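Serine protease inhibitor 4, isoform B (PDB 4P0F) probably inhibits serine and cysteine endopeptidases as a member of the serpin family, and is captured here in its cleaved form. Local coordinates at residues S40-A52 / L64-F78. Numbering follows the deposited sequence.
Sequences SIQTCAAMARLGA and LGLASSDPEQIAHSF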
ATOM      1  N   SER A  40      -0.461   0.018   4.356  1.00 13.73           N
ATOM      2  CA  SER A  40      -0.009   1.316   4.847  1.00 15.14           C
ATOM      3  C   SER A  40      -1.172   2.302   4.946  1.00 13.81           C
ATOM      4  O   SER A  40      -1.305   3.050   5.935  1.00 15.96           O
ATOM      5  CB  SER A  40       1.086   1.866   3.926  1.00 14.53           C
ATOM      6  OG  SER A  40       1.462   3.181   4.265  1.00 15.89           O
ATOM      7  N   ILE A  41      -2.006   2.310   3.916  1.00 14.79           N
ATOM      8  CA  ILE A  41      -3.145   3.208   3.872  1.00 13.38           C
ATOM      9  C   ILE A  41      -4.135   2.869   4.981  1.00 15.59           C
ATOM     10  O   ILE A  41      -4.579   3.761   5.708  1.00 13.29           O
ATOM     11  CB  ILE A  41      -3.838   3.155   2.488  1.00 13.06           C
ATOM     12  CG1 ILE A  41      -2.878   3.675   1.409  1.00 14.25           C
ATOM     13  CG2 ILE A  41      -5.121   3.978   2.484  1.00 15.85           C
ATOM     14  CD1 ILE A  41      -3.291   3.346   0.010  1.00 15.28           C
ATOM     15  N   GLN A  42      -4.498   1.597   5.111  1.00 12.86           N
ATOM     16  CA  GLN A  42      -5.483   1.212   6.125  1.00 13.83           C
ATOM     17  C   GLN A  42      -4.974   1.485   7.547  1.00 12.95           C
ATOM     18  O   GLN A  42      -5.729   1.944   8.412  1.00 13.99           O
ATOM     19  CB  GLN A  42      -5.856  -0.256   5.994  1.00 13.55           C
ATOM     20  CG  GLN A  42      -7.165  -0.617   6.670  1.00 14.91           C
ATOM     21  CD  GLN A  42      -7.354  -2.111   6.839  1.00 14.35           C
ATOM     22  OE1 GLN A  42      -6.456  -2.819   7.289  1.00 15.01           O
ATOM     23  NE2 GLN A  42      -8.539  -2.600   6.481  1.00 14.58           N
ATOM     24  N   THR A  43      -3.689   1.220   7.777  1.00 13.71           N
ATOM     25  CA  THR A  43      -3.076   1.427   9.081  1.00 13.50           C
ATOM     26  C   THR A  43      -3.081   2.903   9.441  1.00 17.11           C
ATOM     27  O   THR A  43      -3.472   3.273  10.550  1.00 15.11           O
ATOM     28  CB  THR A  43      -1.636   0.880   9.105  1.00 12.49           C
ATOM     29  OG1 THR A  43      -1.671  -0.525   8.833  1.00 15.68           O
ATOM     30  CG2 THR A  43      -0.990   1.092  10.464  1.00 14.45           C
ATOM     31  N   CYS A  44      -2.681   3.754   8.502  1.00 13.73           N
ATOM     32  CA  CYS A  44      -2.619   5.190   8.779  1.00 13.37           C
ATOM     33  C   CYS A  44      -4.013   5.721   9.078  1.00 14.82           C
ATOM     34  O   CYS A  44      -4.220   6.485  10.029  1.00 15.32           O
ATOM     35  CB  CYS A  44      -2.019   5.949   7.607  1.00 17.42           C
ATOM     36  SG  CYS A  44      -1.701   7.682   8.010  1.00 20.64           S
ATOM     37  N   ALA A  45      -4.980   5.302   8.274  1.00 13.76           N
ATOM     38  CA  ALA A  45      -6.350   5.768   8.446  1.00 14.02           C
ATOM     39  C   ALA A  45      -6.983   5.217   9.725  1.00 14.09           C
ATOM     40  O   ALA A  45      -7.806   5.898  10.357  1.00 15.30           O
ATOM     41  CB  ALA A  45      -7.181   5.395   7.240  1.00 16.39           C
ATOM     42  N   ALA A  46      -6.615   3.996  10.113  1.00 11.87           N
ATOM     43  CA  ALA A  46      -7.114   3.420  11.359  1.00 14.04           C
ATOM     44  C   ALA A  46      -6.574   4.193  12.561  1.00 19.23           C
ATOM     45  O   ALA A  46      -7.275   4.370  13.553  1.00 16.20           O
ATOM     46  CB  ALA A  46      -6.742   1.945  11.468  1.00 13.38           C
ATOM     47  N   MET A  47      -5.323   4.640  12.480  1.00 13.76           N
ATOM     48  CA  MET A  47      -4.764   5.482  13.534  1.00 15.03           C
ATOM     49  C   MET A  47      -5.579   6.755  13.674  1.00 17.88           C
ATOM     50  O   MET A  47      -5.870   7.196  14.793  1.00 17.65           O
ATOM     51  CB  MET A  47      -3.289   5.814  13.257  1.00 16.74           C
ATOM     52  CG  MET A  47      -2.351   4.631  13.504  1.00 16.38           C
ATOM     53  SD  MET A  47      -0.598   5.056  13.488  1.00 20.46           S
ATOM     54  CE  MET A  47      -0.364   5.393  11.763  1.00 18.41           C
ATOM     55  N   ALA A  48      -5.952   7.354  12.551  1.00 15.55           N
ATOM     56  CA  ALA A  48      -6.765   8.565  12.608  1.00 15.22           C
ATOM     57  C   ALA A  48      -8.121   8.247  13.215  1.00 16.54           C
ATOM     58  O   ALA A  48      -8.647   9.035  14.006  1.00 16.18           O
ATOM     59  CB  ALA A  48      -6.924   9.177  11.234  1.00 14.52           C
ATOM     60  N   ARG A  49      -8.677   7.083  12.885  1.00 16.12           N
ATOM     61  CA  ARG A  49      -9.990   6.717  13.425  1.00 14.51           C
ATOM     62  C   ARG A  49     -10.007   6.673  14.957  1.00 16.20           C
ATOM     63  O   ARG A  49     -11.045   6.939  15.582  1.00 17.88           O
ATOM     64  CB  ARG A  49     -10.448   5.365  12.853  1.00 13.91           C
ATOM     65  CG  ARG A  49     -11.828   4.943  13.336  1.00 22.36           C
ATOM     66  CD  ARG A  49     -11.752   4.047  14.553  1.00 25.78           C
ATOM     67  NE  ARG A  49     -13.071   3.722  15.099  1.00 25.63           N
ATOM     68  CZ  ARG A  49     -13.668   4.356  16.106  1.00 22.42           C
ATOM     69  NH1 ARG A  49     -13.098   5.397  16.719  1.00 20.33           N
ATOM     70  NH2 ARG A  49     -14.857   3.934  16.514  1.00 24.35           N
ATOM     71  N   LEU A  50      -8.873   6.348  15.571  1.00 15.14           N
ATOM     72  CA  LEU A  50      -8.796   6.289  17.035  1.00 16.40           C
ATOM     73  C   LEU A  50      -9.150   7.625  17.681  1.00 17.43           C
ATOM     74  O   LEU A  50      -9.582   7.669  18.834  1.00 21.10           O
ATOM     75  CB  LEU A  50      -7.402   5.886  17.503  1.00 20.15           C
ATOM     76  CG  LEU A  50      -6.844   4.545  17.041  1.00 20.84           C
ATOM     77  CD1 LEU A  50      -5.483   4.353  17.696  1.00 23.50           C
ATOM     78  CD2 LEU A  50      -7.793   3.405  17.375  1.00 25.92           C
ATOM     79  N   GLY A  51      -8.945   8.707  16.938  1.00 17.18           N
ATOM     80  CA  GLY A  51      -9.241  10.039  17.434  1.00 18.40           C
ATOM     81  C   GLY A  51     -10.554  10.607  16.928  1.00 18.68           C
ATOM     82  O   GLY A  51     -10.890  11.753  17.228  1.00 19.92           O
ATOM     83  N   ALA A  52     -11.292   9.809  16.160  1.00 16.50           N
ATOM     84  CA  ALA A  52     -12.544  10.243  15.555  1.00 16.75           C
ATOM     85  C   ALA A  52     -13.748   9.889  16.418  1.00 18.53           C
ATOM     86  O   ALA A  52     -13.687   8.994  17.262  1.00 20.26           O
ATOM     87  CB  ALA A  52     -12.693   9.630  14.160  1.00 18.73           C
ATOM     88  N   LEU A  64     -13.175   1.420   5.775  1.00 17.40           N
ATOM     89  CA  LEU A  64     -11.883   0.724   5.849  1.00 17.12           C
ATOM     90  C   LEU A  64     -12.040  -0.772   6.112  1.00 17.87           C
ATOM     91  O   LEU A  64     -11.112  -1.562   5.878  1.00 18.32           O
ATOM     92  CB  LEU A  64     -11.023   1.333   6.958  1.00 13.87           C
ATOM     93  CG  LEU A  64     -10.646   2.806   6.806  1.00 17.08           C
ATOM     94  CD1 LEU A  64      -9.994   3.311   8.084  1.00 18.08           C
ATOM     95  CD2 LEU A  64      -9.730   2.991   5.610  1.00 18.28           C
ATOM     96  N   GLY A  65     -13.213  -1.168   6.606  1.00 18.22           N
ATOM     97  CA  GLY A  65     -13.447  -2.555   6.961  1.00 16.48           C
ATOM     98  C   GLY A  65     -12.766  -2.922   8.270  1.00 17.02           C
ATOM     99  O   GLY A  65     -12.193  -3.997   8.400  1.00 23.65           O
ATOM    100  N   LEU A  66     -12.824  -2.030   9.253  1.00 15.99           N
ATOM    101  CA  LEU A  66     -12.161  -2.304  10.521  1.00 15.22           C
ATOM    102  C   LEU A  66     -12.924  -3.365  11.319  1.00 21.75           C
ATOM    103  O   LEU A  66     -14.079  -3.677  11.015  1.00 21.75           O
ATOM    104  CB  LEU A  66     -11.997  -1.016  11.328  1.00 16.03           C
ATOM    105  CG  LEU A  66     -11.242   0.117  10.616  1.00 16.33           C
ATOM    106  CD1 LEU A  66     -10.986   1.269  11.573  1.00 19.08           C
ATOM    107  CD2 LEU A  66      -9.914  -0.365  10.029  1.00 18.14           C
ATOM    108  N   ALA A  67     -12.263  -3.920  12.335  1.00 19.81           N
ATOM    109  CA  ALA A  67     -12.740  -5.124  13.020  1.00 22.21           C
ATOM    110  C   ALA A  67     -14.059  -4.915  13.761  1.00 23.28           C
ATOM    111  O   ALA A  67     -14.870  -5.835  13.889  1.00 28.62           O
ATOM    112  CB  ALA A  67     -11.680  -5.621  13.995  1.00 27.47           C
ATOM    113  N   SER A  68     -14.271  -3.706  14.253  1.00 23.43           N
ATOM    114  CA  SER A  68     -15.478  -3.404  15.010  1.00 26.07           C
ATOM    115  C   SER A  68     -15.587  -1.900  15.163  1.00 23.67           C
ATOM    116  O   SER A  68     -14.834  -1.154  14.537  1.00 26.43           O
ATOM    117  CB  SER A  68     -15.454  -4.077  16.384  1.00 32.68           C
ATOM    118  OG  SER A  68     -14.565  -3.405  17.263  1.00 32.52           O
ATOM    119  N   SER A  69     -16.517  -1.460  16.001  1.00 26.59           N
ATOM    120  CA  SER A  69     -16.675  -0.037  16.277  1.00 23.73           C
ATOM    121  C   SER A  69     -15.913   0.391  17.530  1.00 28.69           C
ATOM    122  O   SER A  69     -15.943   1.561  17.912  1.00 29.86           O
ATOM    123  CB  SER A  69     -18.153   0.302  16.431  1.00 28.59           C
ATOM    124  OG  SER A  69     -18.720  -0.439  17.495  1.00 31.88           O
ATOM    125  N   ASP A  70     -15.237  -0.565  18.163  1.00 27.07           N
ATOM    126  CA  ASP A  70     -14.546  -0.340  19.430  1.00 23.84           C
ATOM    127  C   ASP A  70     -13.063  -0.004  19.214  1.00 25.06           C
ATOM    128  O   ASP A  70     -12.309  -0.858  18.744  1.00 27.59           O
ATOM    129  CB  ASP A  70     -14.679  -1.579  20.309  1.00 29.13           C
ATOM    130  CG  ASP A  70     -14.190  -1.347  21.721  1.00 46.80           C
ATOM    131  OD1 ASP A  70     -12.973  -1.471  21.949  1.00 42.25           O
ATOM    132  OD2 ASP A  70     -15.023  -1.047  22.599  1.00 65.39           O
ATOM    133  N   PRO A  71     -12.634   1.226  19.570  1.00 27.68           N
ATOM    134  CA  PRO A  71     -11.244   1.646  19.316  1.00 28.69           C
ATOM    135  C   PRO A  71     -10.165   0.706  19.868  1.00 23.18           C
ATOM    136  O   PRO A  71      -9.162   0.477  19.184  1.00 22.56           O
ATOM    137  CB  PRO A  71     -11.154   3.009  20.017  1.00 35.18           C
ATOM    138  CG  PRO A  71     -12.543   3.498  20.094  1.00 30.40           C
ATOM    139  CD  PRO A  71     -13.402   2.282  20.258  1.00 30.41           C
ATOM    140  N   GLU A  72     -10.350   0.194  21.082  1.00 25.90           N
ATOM    141  CA  GLU A  72      -9.374  -0.721  21.660  1.00 31.27           C
ATOM    142  C   GLU A  72      -9.307  -2.019  20.855  1.00 36.59           C
ATOM    143  O   GLU A  72      -8.226  -2.547  20.621  1.00 29.54           O
ATOM    144  CB  GLU A  72      -9.704  -1.018  23.128  1.00 37.66           C
ATOM    145  CG  GLU A  72      -8.756  -2.026  23.793  1.00 45.85           C
ATOM    146  CD  GLU A  72      -7.295  -1.585  23.783  1.00 63.49           C
ATOM    147  OE1 GLU A  72      -6.624  -1.751  22.739  1.00 64.59           O
ATOM    148  OE2 GLU A  72      -6.809  -1.090  24.827  1.00 54.62           O
ATOM    149  N   GLN A  73     -10.453  -2.535  20.420  1.00 30.95           N
ATOM    150  CA  GLN A  73     -10.458  -3.773  19.641  1.00 26.71           C
ATOM    151  C   GLN A  73      -9.841  -3.541  18.259  1.00 22.20           C
ATOM    152  O   GLN A  73      -9.111  -4.384  17.737  1.00 28.52           O
ATOM    153  CB  GLN A  73     -11.881  -4.330  19.524  1.00 30.90           C
ATOM    154  CG  GLN A  73     -12.454  -4.771  20.860  1.00 45.24           C
ATOM    155  CD  GLN A  73     -13.830  -5.399  20.743  1.00 63.13           C
ATOM    156  OE1 GLN A  73     -14.462  -5.354  19.687  1.00 71.58           O
ATOM    157  NE2 GLN A  73     -14.299  -5.993  21.835  1.00 61.74           N
ATOM    158  N   ILE A  74     -10.121  -2.385  17.670  1.00 22.49           N
ATOM    159  CA  ILE A  74      -9.520  -2.031  16.391  1.00 19.99           C
ATOM    160  C   ILE A  74      -8.003  -1.963  16.534  1.00 20.29           C
ATOM    161  O   ILE A  74      -7.263  -2.542  15.738  1.00 22.04           O
ATOM    162  CB  ILE A  74     -10.050  -0.677  15.881  1.00 18.65           C
ATOM    163  CG1 ILE A  74     -11.531  -0.784  15.517  1.00 27.12           C
ATOM    164  CG2 ILE A  74      -9.244  -0.174  14.689  1.00 20.63           C
ATOM    165  CD1 ILE A  74     -12.188   0.578  15.319  1.00 25.29           C
ATOM    166  N   ALA A  75      -7.549  -1.248  17.560  1.00 18.53           N
ATOM    167  CA  ALA A  75      -6.128  -1.063  17.787  1.00 22.16           C
ATOM    168  C   ALA A  75      -5.449  -2.413  17.974  1.00 20.16           C
ATOM    169  O   ALA A  75      -4.378  -2.672  17.411  1.00 25.10           O
ATOM    170  CB  ALA A  75      -5.891  -0.173  18.999  1.00 24.03           C
ATOM    171  N   HIS A  76      -6.077  -3.278  18.758  1.00 23.35           N
ATOM    172  CA  HIS A  76      -5.500  -4.584  19.017  1.00 24.62           C
ATOM    173  C   HIS A  76      -5.366  -5.407  17.735  1.00 22.25           C
ATOM    174  O   HIS A  76      -4.421  -6.181  17.592  1.00 25.59           O
ATOM    175  CB  HIS A  76      -6.333  -5.350  20.036  1.00 27.97           C
ATOM    176  CG  HIS A  76      -5.661  -6.591  20.532  1.00 48.19           C
ATOM    177  ND1 HIS A  76      -4.474  -6.560  21.233  1.00 65.34           N
ATOM    178  CD2 HIS A  76      -5.991  -7.898  20.407  1.00 60.64           C
ATOM    179  CE1 HIS A  76      -4.109  -7.795  21.530  1.00 64.43           C
ATOM    180  NE2 HIS A  76      -5.013  -8.625  21.041  1.00 59.32           N
ATOM    181  N   SER A  77      -6.293  -5.235  16.799  1.00 23.97           N
ATOM    182  CA  SER A  77      -6.260  -6.033  15.575  1.00 23.34           C
ATOM    183  C   SER A  77      -5.037  -5.664  14.736  1.00 25.96           C
ATOM    184  O   SER A  77      -4.449  -6.526  14.080  1.00 26.36           O
ATOM    185  CB  SER A  77      -7.555  -5.867  14.764  1.00 24.35           C
ATOM    186  OG  SER A  77      -7.643  -4.607  14.125  1.00 26.17           O
ATOM    187  N   PHE A  78      -4.644  -4.393  14.774  1.00 19.68           N
ATOM    188  CA  PHE A  78      -3.447  -3.951  14.068  1.00 18.35           C
ATOM    189  C   PHE A  78      -2.193  -4.351  14.820  1.00 21.24           C
ATOM    190  O   PHE A  78      -1.180  -4.681  14.200  1.00 22.11           O
ATOM    191  CB  PHE A  78      -3.476  -2.434  13.837  1.00 22.20           C
ATOM    192  CG  PHE A  78      -4.361  -2.029  12.693  1.00 18.25           C
ATOM    193  CD1 PHE A  78      -5.725  -1.877  12.884  1.00 18.24           C
ATOM    194  CD2 PHE A  78      -3.848  -1.861  11.427  1.00 18.48           C
ATOM    195  CE1 PHE A  78      -6.552  -1.535  11.835  1.00 17.35           C
ATOM    196  CE2 PHE A  78      -4.669  -1.512  10.373  1.00 18.53           C
ATOM    197  CZ  PHE A  78      -6.024  -1.351  10.580  1.00 15.32           C
TER
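The side-chain amide of Q42 reaches across to the end of helix 54-64, where NE2 donates to L64 O at 2.8 Å (N-H...O 149°), the acceptor oxygen lying close to the plane of the Q42 amide. Extended beyond CG, with CG anti to the backbone N (chi1 -161°), the chain also brings OE1 within 3.6 Å of F78 CZ, its amide plane turned 74° from the ring. Cutting this residue back to an alanine is likely to leave L64 O without its Q42 donor and open a gap between L64, L66 and F78. The small A46 lets the ring come close, its CB 3.5 Å from F78 CZ, while T43 OG1, bonded to F39 O in its own helix, meets the ring edge. Two turns on from Q42, R49 bends at chi2: its NE passes 3.3 Å from I74 CD1, P71 CG lies over one face of the guanidinium, and NE forms a salt bridge to D61 of helix 54-64, which likely steadies the group. L50 CD2 rests on P71 and A75. Further out, F10 meets the F78 ring edge-to-face, and on the other side of helix 38-49, C44 and A48 pack on strand 328-341. Helix segments 40-49 and 71-78 run roughly antiparallel, their axes 10.3 Å apart at closest approach, in the helical layer that flanks the central beta-sheet of the serpin fold.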